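Local coordinates for protein mannan endo-1,4-beta-mannosidase (Bacillus subtilis, PDB 3CBW) that cuts beta-1,4-mannosidic linkages inside mannan, galactomannan and glucomannan chains, taking part in the breakdown of glucomannan, at residues Ser112-His124 against Ile137-Met151. The protein carries 3 engineered substitutions. Residues are numbered along the deposited sequence; the frame is centred on the assembly and turned at random.
Sequences SLHLANPAFQSGH and ILDSSTVEGKRLNAM. Engineered in segment 137-151: S141 (natural residue Ala), V143 (natural residue Ala).
P118 drives its ring between I137 and the first turns of helix 143-163, and the tight half of the contact is built round it. CG of P118 lies 3.7 Å from CD1 of I137, while its CB rests against CB of R147 at the same distance. Nearer the barrel, SD of M151 lies beside CB of A116, and the bend at chi3 (-61°) carries CE to 3.3 Å from O of A116. This is a beta-to-alpha connection of the TIM barrel of this GH26 enzyme: strand 108-114 carries H114, which probably binds substrate, and the chain then turns at N117-F120, where OD1 of N117 closes an Asx turn on N of A119. R147 forms the polar border of the tight half. Its NH1 donates to O of P118 (3.0 Å, 164° at the hydrogen), which lies in the guanidinium plane, while NH1 comes in from above the carbonyl plane; O of F120 and the backbone of Q121 lie over one face, and V143, engineered, touches the other. With an alanine here, O of P118 would probably lose this hydrogen bond and the turn be less firmly held. The solvent side is looser: one water bridges O of A119 and OE2 of E144, donating 2.8 Å bonds to both.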
ATOM      1  N   SER A 112       1.387   0.181  -5.279  1.00  7.74           N
ATOM      2  CA  SER A 112       2.182   1.300  -4.766  1.00  7.57           C
ATOM      3  C   SER A 112       2.952   1.938  -5.911  1.00  7.65           C
ATOM      4  O   SER A 112       2.927   1.438  -7.030  1.00  8.03           O
ATOM      5  CB  SER A 112       3.153   0.837  -3.672  1.00  8.48           C
ATOM      6  OG  SER A 112       4.076  -0.128  -4.162  1.00  9.21           O
ATOM      7  N   LEU A 113       3.616   3.054  -5.619  1.00  7.77           N
ATOM      8  CA  LEU A 113       4.305   3.832  -6.650  1.00  7.77           C
ATOM      9  C   LEU A 113       5.630   4.394  -6.164  1.00  8.17           C
ATOM     10  O   LEU A 113       5.657   5.342  -5.373  1.00  9.03           O
ATOM     11  CB  LEU A 113       3.443   5.016  -7.086  1.00  8.13           C
ATOM     12  CG  LEU A 113       2.034   4.724  -7.616  1.00  8.60           C
ATOM     13  CD1 LEU A 113       1.167   5.966  -7.643  1.00  9.22           C
ATOM     14  CD2 LEU A 113       2.105   4.093  -8.996  1.00  9.60           C
ATOM     15  N   HIS A 114       6.733   3.856  -6.672  1.00  8.09           N
ATOM     16  CA  HIS A 114       8.049   4.475  -6.434  1.00  8.23           C
ATOM     17  C   HIS A 114       8.291   5.574  -7.467  1.00  8.07           C
ATOM     18  O   HIS A 114       9.145   5.449  -8.348  1.00  9.04           O
ATOM     19  CB  HIS A 114       9.153   3.429  -6.429  1.00  8.52           C
ATOM     20  CG  HIS A 114       9.215   2.654  -5.149  1.00  8.60           C
ATOM     21  ND1 HIS A 114       8.176   1.863  -4.705  1.00  8.57           N
ATOM     22  CD2 HIS A 114      10.182   2.574  -4.202  1.00 10.15           C
ATOM     23  CE1 HIS A 114       8.506   1.317  -3.546  1.00  9.34           C
ATOM     24  NE2 HIS A 114       9.721   1.727  -3.222  1.00 10.42           N
ATOM     25  N   LEU A 115       7.536   6.666  -7.350  1.00  8.07           N
ATOM     26  CA  LEU A 115       7.492   7.702  -8.373  1.00  8.97           C
ATOM     27  C   LEU A 115       8.833   8.351  -8.617  1.00  8.73           C
ATOM     28  O   LEU A 115       9.525   8.741  -7.671  1.00  8.89           O
ATOM     29  CB  LEU A 115       6.520   8.807  -7.977  1.00  9.18           C
ATOM     30  CG  LEU A 115       5.029   8.487  -7.906  1.00  9.36           C
ATOM     31  CD1 LEU A 115       4.291   9.720  -7.367  1.00 10.81           C
ATOM     32  CD2 LEU A 115       4.506   8.095  -9.286  1.00  9.14           C
ATOM     33  N   ALA A 116       9.172   8.503  -9.896  1.00  8.87           N
ATOM     34  CA  ALA A 116      10.264   9.389 -10.287  1.00  9.04           C
ATOM     35  C   ALA A 116       9.961  10.798  -9.790  1.00  8.87           C
ATOM     36  O   ALA A 116       8.805  11.141  -9.502  1.00  8.99           O
ATOM     37  CB  ALA A 116      10.450   9.363 -11.793  1.00  9.79           C
ATOM     38  N   ASN A 117      11.013  11.608  -9.700  1.00  9.63           N
ATOM     39  CA  ASN A 117      10.974  12.910  -9.062  1.00  9.59           C
ATOM     40  C   ASN A 117      10.779  14.001 -10.104  1.00 10.10           C
ATOM     41  O   ASN A 117      11.698  14.298 -10.875  1.00 10.58           O
ATOM     42  CB  ASN A 117      12.307  13.103  -8.344  1.00  9.94           C
ATOM     43  CG  ASN A 117      12.387  14.369  -7.538  1.00  9.86           C
ATOM     44  OD1 ASN A 117      11.604  15.302  -7.709  1.00 10.15           O
ATOM     45  ND2 ASN A 117      13.376  14.411  -6.640  1.00 10.31           N
ATOM     46  N   PRO A 118       9.590  14.622 -10.124  1.00  9.88           N
ATOM     47  CA  PRO A 118       9.308  15.606 -11.176  1.00 10.34           C
ATOM     48  C   PRO A 118      10.034  16.944 -11.003  1.00 10.98           C
ATOM     49  O   PRO A 118       9.890  17.822 -11.847  1.00 11.46           O
ATOM     50  CB  PRO A 118       7.788  15.761 -11.108  1.00 10.34           C
ATOM     51  CG  PRO A 118       7.442  15.461  -9.693  1.00 10.57           C
ATOM     52  CD  PRO A 118       8.441  14.445  -9.214  1.00 10.14           C
ATOM     53  N   ALA A 119      10.827  17.098  -9.946  1.00 11.23           N
ATOM     54  CA  ALA A 119      11.740  18.247  -9.875  1.00 11.88           C
ATOM     55  C   ALA A 119      12.881  18.092 -10.880  1.00 12.21           C
ATOM     56  O   ALA A 119      13.606  19.056 -11.156  1.00 12.81           O
ATOM     57  CB  ALA A 119      12.287  18.425  -8.459  1.00 11.92           C
ATOM     58  N   PHE A 120      13.038  16.886 -11.421  1.00 12.25           N
ATOM     59  CA  PHE A 120      14.090  16.540 -12.373  1.00 13.47           C
ATOM     60  C   PHE A 120      13.487  16.065 -13.686  1.00 13.64           C
ATOM     61  O   PHE A 120      12.297  15.752 -13.763  1.00 13.24           O
ATOM     62  CB  PHE A 120      14.978  15.428 -11.798  1.00 14.53           C
ATOM     63  CG  PHE A 120      15.795  15.857 -10.619  1.00 15.83           C
ATOM     64  CD1 PHE A 120      17.096  16.324 -10.796  1.00 17.74           C
ATOM     65  CD2 PHE A 120      15.274  15.794  -9.330  1.00 16.11           C
ATOM     66  CE1 PHE A 120      17.869  16.722  -9.702  1.00 19.01           C
ATOM     67  CE2 PHE A 120      16.022  16.190  -8.231  1.00 17.07           C
ATOM     68  CZ  PHE A 120      17.330  16.659  -8.416  1.00 18.29           C
ATOM     69  N   GLN A 121      14.315  15.998 -14.722  1.00 13.96           N
ATOM     70  CA  GLN A 121      13.865  15.538 -16.023  1.00 14.19           C
ATOM     71  C   GLN A 121      13.297  14.113 -15.951  1.00 13.81           C
ATOM     72  O   GLN A 121      12.308  13.794 -16.611  1.00 13.48           O
ATOM     73  CB  GLN A 121      15.020  15.629 -17.027  1.00 15.30           C
ATOM     74  CG  GLN A 121      14.681  15.140 -18.427  1.00 16.87           C
ATOM     75  CD  GLN A 121      14.804  13.635 -18.583  1.00 18.06           C
ATOM     76  OE1 GLN A 121      15.617  12.988 -17.914  1.00 19.20           O
ATOM     77  NE2 GLN A 121      13.992  13.066 -19.470  1.00 19.01           N
ATOM     78  N   SER A 122      13.957  13.257 -15.175  1.00 13.45           N
ATOM     79  CA  SER A 122      13.471  11.907 -14.912  1.00 13.48           C
ATOM     80  C   SER A 122      14.216  11.340 -13.714  1.00 12.78           C
ATOM     81  O   SER A 122      15.116  11.987 -13.177  1.00 12.52           O
ATOM     82  CB  SER A 122      13.636  11.007 -16.143  1.00 13.97           C
ATOM     83  OG  SER A 122      15.002  10.720 -16.381  1.00 14.76           O
ATOM     84  N   GLY A 123      13.813  10.140 -13.294  1.00 12.24           N
ATOM     85  CA  GLY A 123      14.488   9.420 -12.220  1.00 12.44           C
ATOM     86  C   GLY A 123      14.543  10.198 -10.921  1.00 12.19           C
ATOM     87  O   GLY A 123      13.604  10.916 -10.567  1.00 11.67           O
ATOM     88  N   HIS A 124      15.640  10.022 -10.190  1.00 12.20           N
ATOM     89  CA  HIS A 124      15.914  10.786  -8.967  1.00 12.33           C
ATOM     90  C   HIS A 124      14.885  10.591  -7.849  1.00 11.72           C
ATOM     91  O   HIS A 124      14.681  11.493  -7.035  1.00 10.83           O
ATOM     92  CB  HIS A 124      16.055  12.282  -9.284  1.00 13.30           C
ATOM     93  CG  HIS A 124      17.259  12.614 -10.109  1.00 15.26           C
ATOM     94  ND1 HIS A 124      17.265  12.525 -11.483  1.00 16.91           N
ATOM     95  CD2 HIS A 124      18.502  13.016  -9.750  1.00 17.65           C
ATOM     96  CE1 HIS A 124      18.455  12.877 -11.940  1.00 18.86           C
ATOM     97  NE2 HIS A 124      19.225  13.173 -10.909  1.00 18.84           N
ATOM     98  N   ILE A 137       6.021  21.534  -8.087  1.00 12.20           N
ATOM     99  CA  ILE A 137       5.407  20.252  -8.439  1.00 12.30           C
ATOM    100  C   ILE A 137       3.885  20.295  -8.276  1.00 12.24           C
ATOM    101  O   ILE A 137       3.155  19.675  -9.048  1.00 12.03           O
ATOM    102  CB  ILE A 137       6.029  19.103  -7.596  1.00 11.74           C
ATOM    103  CG1 ILE A 137       7.508  18.921  -7.980  1.00 11.77           C
ATOM    104  CG2 ILE A 137       5.204  17.799  -7.733  1.00 12.19           C
ATOM    105  CD1 ILE A 137       8.300  17.951  -7.086  1.00 12.10           C
ATOM    106  N   LEU A 138       3.413  21.042  -7.283  1.00 12.98           N
ATOM    107  CA  LEU A 138       1.984  21.156  -6.984  1.00 14.12           C
ATOM    108  C   LEU A 138       1.234  22.027  -7.972  1.00 15.07           C
ATOM    109  O   LEU A 138       0.004  21.966  -8.052  1.00 15.92           O
ATOM    110  CB  LEU A 138       1.785  21.698  -5.570  1.00 14.36           C
ATOM    111  CG  LEU A 138       2.201  20.719  -4.475  1.00 14.49           C
ATOM    112  CD1 LEU A 138       2.247  21.418  -3.143  1.00 16.69           C
ATOM    113  CD2 LEU A 138       1.224  19.559  -4.424  1.00 15.43           C
ATOM    114  N   ASP A 139       1.980  22.826  -8.725  1.00 15.46           N
ATOM    115  CA  ASP A 139       1.431  23.827  -9.623  1.00 16.37           C
ATOM    116  C   ASP A 139       1.424  23.239 -11.023  1.00 16.25           C
ATOM    117  O   ASP A 139       2.473  23.093 -11.644  1.00 15.48           O
ATOM    118  CB  ASP A 139       2.300  25.089  -9.536  1.00 16.89           C
ATOM    119  CG  ASP A 139       1.862  26.200 -10.479  1.00 18.57           C
ATOM    120  OD1 ASP A 139       0.989  25.981 -11.349  1.00 18.30           O
ATOM    121  OD2 ASP A 139       2.437  27.299 -10.345  1.00 20.02           O
ATOM    122  N   SER A 140       0.230  22.903 -11.511  1.00 16.73           N
ATOM    123  CA  SER A 140       0.066  22.238 -12.807  1.00 17.17           C
ATOM    124  C   SER A 140       0.599  23.045 -13.997  1.00 17.51           C
ATOM    125  O   SER A 140       0.785  22.500 -15.086  1.00 18.30           O
ATOM    126  CB  SER A 140      -1.402  21.858 -13.037  1.00 17.39           C
ATOM    127  OG  SER A 140      -1.789  20.804 -12.167  1.00 18.57           O
ATOM    128  N   SER A 141       0.860  24.330 -13.777  1.00 17.85           N
ATOM    129  CA  SER A 141       1.357  25.218 -14.828  1.00 17.89           C
ATOM    130  C   SER A 141       2.887  25.234 -14.994  1.00 17.30           C
ATOM    131  O   SER A 141       3.394  25.843 -15.932  1.00 17.70           O
ATOM    132  CB  SER A 141       0.830  26.646 -14.616  1.00 18.61           C
ATOM    133  OG  SER A 141       1.522  27.306 -13.567  1.00 19.66           O
ATOM    134  N   THR A 142       3.630  24.573 -14.104  1.00 15.77           N
ATOM    135  CA  THR A 142       5.099  24.569 -14.205  1.00 15.03           C
ATOM    136  C   THR A 142       5.582  23.322 -14.929  1.00 14.54           C
ATOM    137  O   THR A 142       4.821  22.366 -15.104  1.00 13.92           O
ATOM    138  CB  THR A 142       5.784  24.590 -12.827  1.00 14.79           C
ATOM    139  OG1 THR A 142       5.495  23.362 -12.139  1.00 13.78           O
ATOM    140  CG2 THR A 142       5.320  25.774 -12.010  1.00 15.29           C
ATOM    141  N   VAL A 143       6.844  23.308 -15.340  1.00 14.00           N
ATOM    142  CA  VAL A 143       7.402  22.091 -15.932  1.00 14.44           C
ATOM    143  C   VAL A 143       7.333  20.918 -14.939  1.00 13.32           C
ATOM    144  O   VAL A 143       7.041  19.789 -15.332  1.00 12.60           O
ATOM    145  CB  VAL A 143       8.837  22.282 -16.489  1.00 14.75           C
ATOM    146  CG1 VAL A 143       9.849  22.554 -15.382  1.00 15.75           C
ATOM    147  CG2 VAL A 143       9.249  21.068 -17.324  1.00 16.37           C
ATOM    148  N   GLU A 144       7.564  21.211 -13.658  1.00 12.50           N
ATOM    149  CA  GLU A 144       7.524  20.212 -12.585  1.00 12.55           C
ATOM    150  C   GLU A 144       6.106  19.632 -12.450  1.00 12.19           C
ATOM    151  O   GLU A 144       5.918  18.412 -12.365  1.00 12.23           O
ATOM    152  CB  GLU A 144       7.972  20.838 -11.263  1.00 13.14           C
ATOM    153  CG  GLU A 144       9.469  21.196 -11.202  1.00 13.47           C
ATOM    154  CD  GLU A 144       9.808  22.575 -11.764  1.00 14.71           C
ATOM    155  OE1 GLU A 144       8.893  23.306 -12.194  1.00 15.07           O
ATOM    156  OE2 GLU A 144      11.009  22.923 -11.752  1.00 16.88           O
ATOM    157  N   GLY A 145       5.105  20.512 -12.430  1.00 12.00           N
ATOM    158  CA  GLY A 145       3.711  20.088 -12.344  1.00 11.89           C
ATOM    159  C   GLY A 145       3.265  19.284 -13.546  1.00 11.85           C
ATOM    160  O   GLY A 145       2.510  18.315 -13.424  1.00 11.81           O
ATOM    161  N   LYS A 146       3.728  19.680 -14.724  1.00 11.27           N
ATOM    162  CA  LYS A 146       3.403  18.936 -15.932  1.00 11.56           C
ATOM    163  C   LYS A 146       4.017  17.543 -15.924  1.00 11.27           C
ATOM    164  O   LYS A 146       3.376  16.585 -16.357  1.00 11.18           O
ATOM    165  CB  LYS A 146       3.830  19.729 -17.170  1.00 12.14           C
ATOM    166  CG  LYS A 146       2.958  20.955 -17.412  1.00 13.72           C
ATOM    167  CD  LYS A 146       3.481  21.801 -18.545  1.00 16.09           C
ATOM    168  CE  LYS A 146       2.688  23.088 -18.667  1.00 17.85           C
ATOM    169  NZ  LYS A 146       3.172  23.854 -19.855  1.00 20.62           N
ATOM    170  N   ARG A 147       5.239  17.421 -15.410  1.00 10.68           N
ATOM    171  CA  ARG A 147       5.883  16.109 -15.275  1.00 11.01           C
ATOM    172  C   ARG A 147       5.086  15.231 -14.317  1.00 10.40           C
ATOM    173  O   ARG A 147       4.843  14.049 -14.598  1.00 10.42           O
ATOM    174  CB  ARG A 147       7.311  16.266 -14.762  1.00 11.23           C
ATOM    175  CG  ARG A 147       8.313  16.756 -15.790  1.00 11.66           C
ATOM    176  CD  ARG A 147       9.614  17.001 -15.060  1.00 13.23           C
ATOM    177  NE  ARG A 147      10.608  17.688 -15.873  1.00 14.68           N
ATOM    178  CZ  ARG A 147      11.470  18.588 -15.412  1.00 14.99           C
ATOM    179  NH1 ARG A 147      11.462  18.963 -14.132  1.00 14.40           N
ATOM    180  NH2 ARG A 147      12.327  19.147 -16.258  1.00 16.51           N
ATOM    181  N   LEU A 148       4.664  15.808 -13.197  1.00 10.15           N
ATOM    182  CA  LEU A 148       3.821  15.044 -12.270  1.00 10.78           C
ATOM    183  C   LEU A 148       2.556  14.547 -12.973  1.00 10.81           C
ATOM    184  O   LEU A 148       2.236  13.350 -12.941  1.00 10.52           O
ATOM    185  CB  LEU A 148       3.448  15.861 -11.031  1.00 10.89           C
ATOM    186  CG  LEU A 148       2.482  15.157 -10.063  1.00 10.92           C
ATOM    187  CD1 LEU A 148       3.093  13.884  -9.455  1.00 13.01           C
ATOM    188  CD2 LEU A 148       2.053  16.112  -8.972  1.00 13.05           C
ATOM    189  N   ASN A 149       1.859  15.456 -13.655  1.00 10.87           N
ATOM    190  CA  ASN A 149       0.620  15.087 -14.317  1.00 11.53           C
ATOM    191  C   ASN A 149       0.787  14.063 -15.434  1.00 11.15           C
ATOM    192  O   ASN A 149      -0.085  13.221 -15.624  1.00 11.25           O
ATOM    193  CB  ASN A 149      -0.133  16.332 -14.774  1.00 12.24           C
ATOM    194  CG  ASN A 149      -0.756  17.077 -13.613  1.00 13.96           C
ATOM    195  OD1 ASN A 149      -1.061  16.483 -12.572  1.00 17.27           O
ATOM    196  ND2 ASN A 149      -0.961  18.376 -13.786  1.00 15.77           N
ATOM    197  N   ALA A 150       1.925  14.091 -16.129  1.00 11.09           N
ATOM    198  CA  ALA A 150       2.225  13.071 -17.134  1.00 11.54           C
ATOM    199  C   ALA A 150       2.321  11.679 -16.513  1.00 10.80           C
ATOM    200  O   ALA A 150       1.823  10.691 -17.068  1.00 11.07           O
ATOM    201  CB  ALA A 150       3.506  13.407 -17.892  1.00 12.30           C
ATOM    202  N   MET A 151       2.966  11.592 -15.354  1.00 10.25           N
ATOM    203  CA  MET A 151       3.012  10.320 -14.622  1.00  9.85           C
ATOM    204  C   MET A 151       1.621   9.896 -14.159  1.00  9.67           C
ATOM    205  O   MET A 151       1.222   8.744 -14.318  1.00  9.10           O
ATOM    206  CB  MET A 151       3.943  10.419 -13.411  1.00 10.32           C
ATOM    207  CG  MET A 151       5.449  10.571 -13.738  1.00 10.64           C
ATOM    208  SD  MET A 151       6.610  10.393 -12.293  1.00  8.05           S
ATOM    209  CE  MET A 151       6.051  11.765 -11.259  1.00 13.75           C
TER
HETATM  210  O   HOH W   1      12.856  21.555 -10.196  1.00 23.49           O